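Local structure of saframycin Mx1 synthetase B (Legionella pneumophila subsp. pneumophila, 3KXW) at residues 214-219 with 240-245. The protein belongs to the ANL superfamily of AMP-binding enzymes, is also named a fatty acid AMP ligase, and holds 5'-O-[(S)-(dodecanoyloxy)(hydroxy)phosphoryl]adenosine in its pocket. Sequence-based numbering, arbitrary orientation.
Sequences WLPPHH and MSPFSF. With 1ZZ (5'-O-[(S)-(dodecanoyloxy)(hydroxy)phosphoryl]adenosine), chain B.
The indole of Trp-214 lies flat against the phenyl ring of Phe-245 in an offset stack: the Phe-245 ring and the five-membered ring of Trp-214 have centroids 4.0 Å apart and planes only 12° from parallel. Within the AMP-binding fold this packs the loop after strand 210-213 against the start of helix 242-247, which follows the neighbouring parallel strand 236-239. Phe-245 CD2 sits over the centre of the indole, and Phe-245 CE2 approaches Trp-214 CZ2 to 3.5 Å; Phe-245 CB adds a CH-pi contact over the same five-membered ring. On the opposite indole face lies Leu-215 CD2, while Trp-252 meets the indole edge-to-face. CG of Phe-245 is anti to the backbone N (chi1 173°), which sets it 3.6 Å from Trp-214 CD2. At the helix N-cap, Ser-241 OG accepts from Ser-244 N at 3.2 Å. The Trp-214 backbone is also closely packed: its CA approaches Met-240 O at 3.2 Å in a CA-H...O contact, and the ring carbon CG of Pro-242 lies 3.2 Å from its O. One water donates to Leu-215 O and Met-240 O, bridging the segments. Ending the type I turn 216-219, His-219 belongs to the ligand pocket, its NE2 giving a weak hydrogen bond to O4 of 1ZZ, 2.9 Å long and bent to 121°.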
loop_
_atom_site.group_PDB
_atom_site.type_symbol
_atom_site.label_atom_id
_atom_site.label_comp_id
_atom_site.label_asym_id
_atom_site.label_seq_id
_atom_site.Cartn_x
_atom_site.Cartn_y
_atom_site.Cartn_z
ATOM N N TRP A 214 8.322 6.265 2.344
ATOM C CA TRP A 214 8.908 4.971 2.742
ATOM C C TRP A 214 8.025 3.814 2.284
ATOM O O TRP A 214 8.313 2.660 2.604
ATOM C CB TRP A 214 9.099 4.866 4.270
ATOM C CG TRP A 214 7.818 5.139 5.047
ATOM C CD1 TRP A 214 7.445 6.324 5.595
ATOM C CD2 TRP A 214 6.763 4.209 5.345
ATOM N NE1 TRP A 214 6.215 6.204 6.209
ATOM C CE2 TRP A 214 5.778 4.913 6.069
ATOM C CE3 TRP A 214 6.555 2.854 5.073
ATOM C CZ2 TRP A 214 4.600 4.320 6.511
ATOM C CZ3 TRP A 214 5.381 2.252 5.529
ATOM C CH2 TRP A 214 4.414 2.986 6.235
ATOM N N LEU A 215 6.957 4.121 1.552
ATOM C CA LEU A 215 5.917 3.122 1.234
ATOM C C LEU A 215 6.386 2.002 0.325
ATOM O O LEU A 215 7.218 2.206 -0.545
ATOM C CB LEU A 215 4.680 3.790 0.630
ATOM C CG LEU A 215 3.964 4.861 1.457
ATOM C CD1 LEU A 215 2.784 5.441 0.663
ATOM C CD2 LEU A 215 3.509 4.327 2.844
ATOM N N PRO A 216 5.854 0.790 0.538
ATOM C CA PRO A 216 6.236 -0.337 -0.318
ATOM C C PRO A 216 6.043 0.032 -1.801
ATOM O O PRO A 216 4.931 0.397 -2.169
ATOM C CB PRO A 216 5.224 -1.435 0.052
ATOM C CG PRO A 216 4.688 -1.064 1.395
ATOM C CD PRO A 216 4.919 0.423 1.616
ATOM N N PRO A 217 7.092 -0.072 -2.628
ATOM C CA PRO A 217 6.920 0.201 -4.061
ATOM C C PRO A 217 6.164 -0.947 -4.755
ATOM O O PRO A 217 5.894 -0.841 -5.943
ATOM C CB PRO A 217 8.362 0.275 -4.605
ATOM C CG PRO A 217 9.257 -0.212 -3.541
ATOM C CD PRO A 217 8.460 -0.486 -2.281
ATOM N N HIS A 218 5.843 -2.019 -4.028
ATOM C CA HIS A 218 5.107 -3.155 -4.607
ATOM C C HIS A 218 3.585 -3.109 -4.321
ATOM O O HIS A 218 2.842 -4.069 -4.584
ATOM C CB HIS A 218 5.671 -4.473 -4.092
ATOM C CG HIS A 218 7.175 -4.537 -4.064
ATOM N ND1 HIS A 218 7.919 -5.066 -5.098
ATOM C CD2 HIS A 218 8.066 -4.166 -3.114
ATOM C CE1 HIS A 218 9.203 -5.027 -4.783
ATOM N NE2 HIS A 218 9.321 -4.480 -3.586
ATOM N N HIS A 219 3.147 -2.001 -3.736
ATOM C CA HIS A 219 1.726 -1.718 -3.521
ATOM C C HIS A 219 1.427 -0.451 -4.356
ATOM O O HIS A 219 2.301 0.387 -4.546
ATOM C CB HIS A 219 1.494 -1.484 -2.027
ATOM C CG HIS A 219 0.103 -1.054 -1.677
ATOM N ND1 HIS A 219 -0.257 0.274 -1.551
ATOM C CD2 HIS A 219 -1.015 -1.775 -1.420
ATOM C CE1 HIS A 219 -1.535 0.350 -1.224
ATOM N NE2 HIS A 219 -2.019 -0.879 -1.141
HETATM N N MSE A 240 12.885 5.934 1.187
HETATM C CA MSE A 240 13.600 4.889 1.889
HETATM C C MSE A 240 12.705 3.655 1.922
HETATM O O MSE A 240 11.540 3.699 1.484
HETATM C CB MSE A 240 13.945 5.330 3.310
HETATM C CG MSE A 240 12.737 5.475 4.218
HETATM SE SE MSE A 240 13.270 6.141 5.991
HETATM C CE MSE A 240 11.489 6.253 6.779
ATOM N N SER A 241 13.229 2.557 2.453
ATOM C CA SER A 241 12.463 1.315 2.495
ATOM C C SER A 241 11.494 1.244 3.681
ATOM O O SER A 241 11.697 1.892 4.702
ATOM C CB SER A 241 13.411 0.123 2.563
ATOM O OG SER A 241 14.067 0.097 3.818
ATOM N N PRO A 242 10.454 0.425 3.566
ATOM C CA PRO A 242 9.559 0.270 4.715
ATOM C C PRO A 242 10.306 -0.307 5.906
ATOM O O PRO A 242 9.985 0.042 7.044
ATOM C CB PRO A 242 8.505 -0.723 4.209
ATOM C CG PRO A 242 8.496 -0.522 2.747
ATOM C CD PRO A 242 9.946 -0.291 2.384
ATOM N N PHE A 243 11.290 -1.172 5.646
ATOM C CA PHE A 243 12.113 -1.716 6.734
ATOM C C PHE A 243 12.743 -0.585 7.565
ATOM O O PHE A 243 12.738 -0.617 8.795
ATOM C CB PHE A 243 13.192 -2.652 6.162
ATOM C CG PHE A 243 14.182 -3.142 7.186
ATOM C CD1 PHE A 243 13.902 -4.248 7.968
ATOM C CD2 PHE A 243 15.386 -2.484 7.371
ATOM C CE1 PHE A 243 14.821 -4.704 8.928
ATOM C CE2 PHE A 243 16.307 -2.937 8.318
ATOM C CZ PHE A 243 16.017 -4.042 9.096
ATOM N N SER A 244 13.270 0.424 6.884
ATOM C CA SER A 244 13.889 1.571 7.552
ATOM C C SER A 244 12.882 2.310 8.422
ATOM O O SER A 244 13.177 2.703 9.554
ATOM C CB SER A 244 14.512 2.522 6.513
ATOM O OG SER A 244 15.678 1.932 5.968
ATOM N N PHE A 245 11.682 2.497 7.888
ATOM C CA PHE A 245 10.632 3.139 8.666
ATOM C C PHE A 245 10.287 2.351 9.945
ATOM O O PHE A 245 10.237 2.916 11.042
ATOM C CB PHE A 245 9.361 3.319 7.833
ATOM C CG PHE A 245 8.213 3.810 8.642
ATOM C CD1 PHE A 245 8.300 5.028 9.295
ATOM C CD2 PHE A 245 7.082 3.036 8.812
ATOM C CE1 PHE A 245 7.264 5.480 10.095
ATOM C CE2 PHE A 245 6.034 3.488 9.591
ATOM C CZ PHE A 245 6.129 4.706 10.239
HETATM P P 1ZZ B . -5.419 -1.637 -2.765
HETATM C C1 1ZZ B . 1.227 11.339 -3.981
HETATM N N1 1ZZ B . -9.247 1.415 1.401
HETATM O O1 1ZZ B . -5.135 1.029 -0.913
HETATM C C2 1ZZ B . 0.419 10.326 -3.159
HETATM N N2 1ZZ B . -8.669 3.548 1.059
HETATM O O2 1ZZ B . -4.873 -0.078 -2.965
HETATM C C3 1ZZ B . -1.002 10.144 -3.706
HETATM N N3 1ZZ B . -10.931 1.816 3.370
HETATM O O3 1ZZ B . -5.893 -2.135 -4.040
HETATM C C4 1ZZ B . -1.631 8.848 -3.170
HETATM N N4 1ZZ B . -11.075 4.154 3.940
HETATM O O4 1ZZ B . -4.188 -2.528 -2.222
HETATM C C5 1ZZ B . -3.162 8.826 -3.305
HETATM N N5 1ZZ B . -9.964 5.876 2.820
HETATM O O5 1ZZ B . -6.624 -1.712 -1.614
HETATM C C6 1ZZ B . -3.686 7.551 -2.628
HETATM O O6 1ZZ B . -8.158 -0.635 0.521
HETATM C C7 1ZZ B . -5.197 7.273 -2.434
HETATM O O7 1ZZ B . -10.954 -1.372 0.854
HETATM C C8 1ZZ B . -5.642 6.042 -1.620
HETATM O O8 1ZZ B . -10.757 -1.324 -1.614
HETATM C C9 1ZZ B . -5.619 4.803 -2.529
HETATM C C10 1ZZ B . -5.341 3.473 -1.788
HETATM C C11 1ZZ B . -5.072 2.373 -2.853
HETATM C C12 1ZZ B . -5.475 1.008 -2.262
HETATM C C13 1ZZ B . -7.770 -0.894 -1.705
HETATM C C14 1ZZ B . -8.603 -1.121 -0.604
HETATM C C15 1ZZ B . -10.051 -0.538 -0.795
HETATM C C16 1ZZ B . -10.535 -0.432 0.429
HETATM C C17 1ZZ B . -9.361 0.052 1.131
HETATM C C18 1ZZ B . -8.453 2.360 0.634
HETATM C C19 1ZZ B . -9.625 3.429 2.202
HETATM C C20 1ZZ B . -9.987 2.189 2.352
HETATM C C21 1ZZ B . -11.425 2.737 4.162
HETATM C C22 1ZZ B . -10.274 4.490 3.066
HETATM O O HOH W 1 10.101 2.333 -0.533
#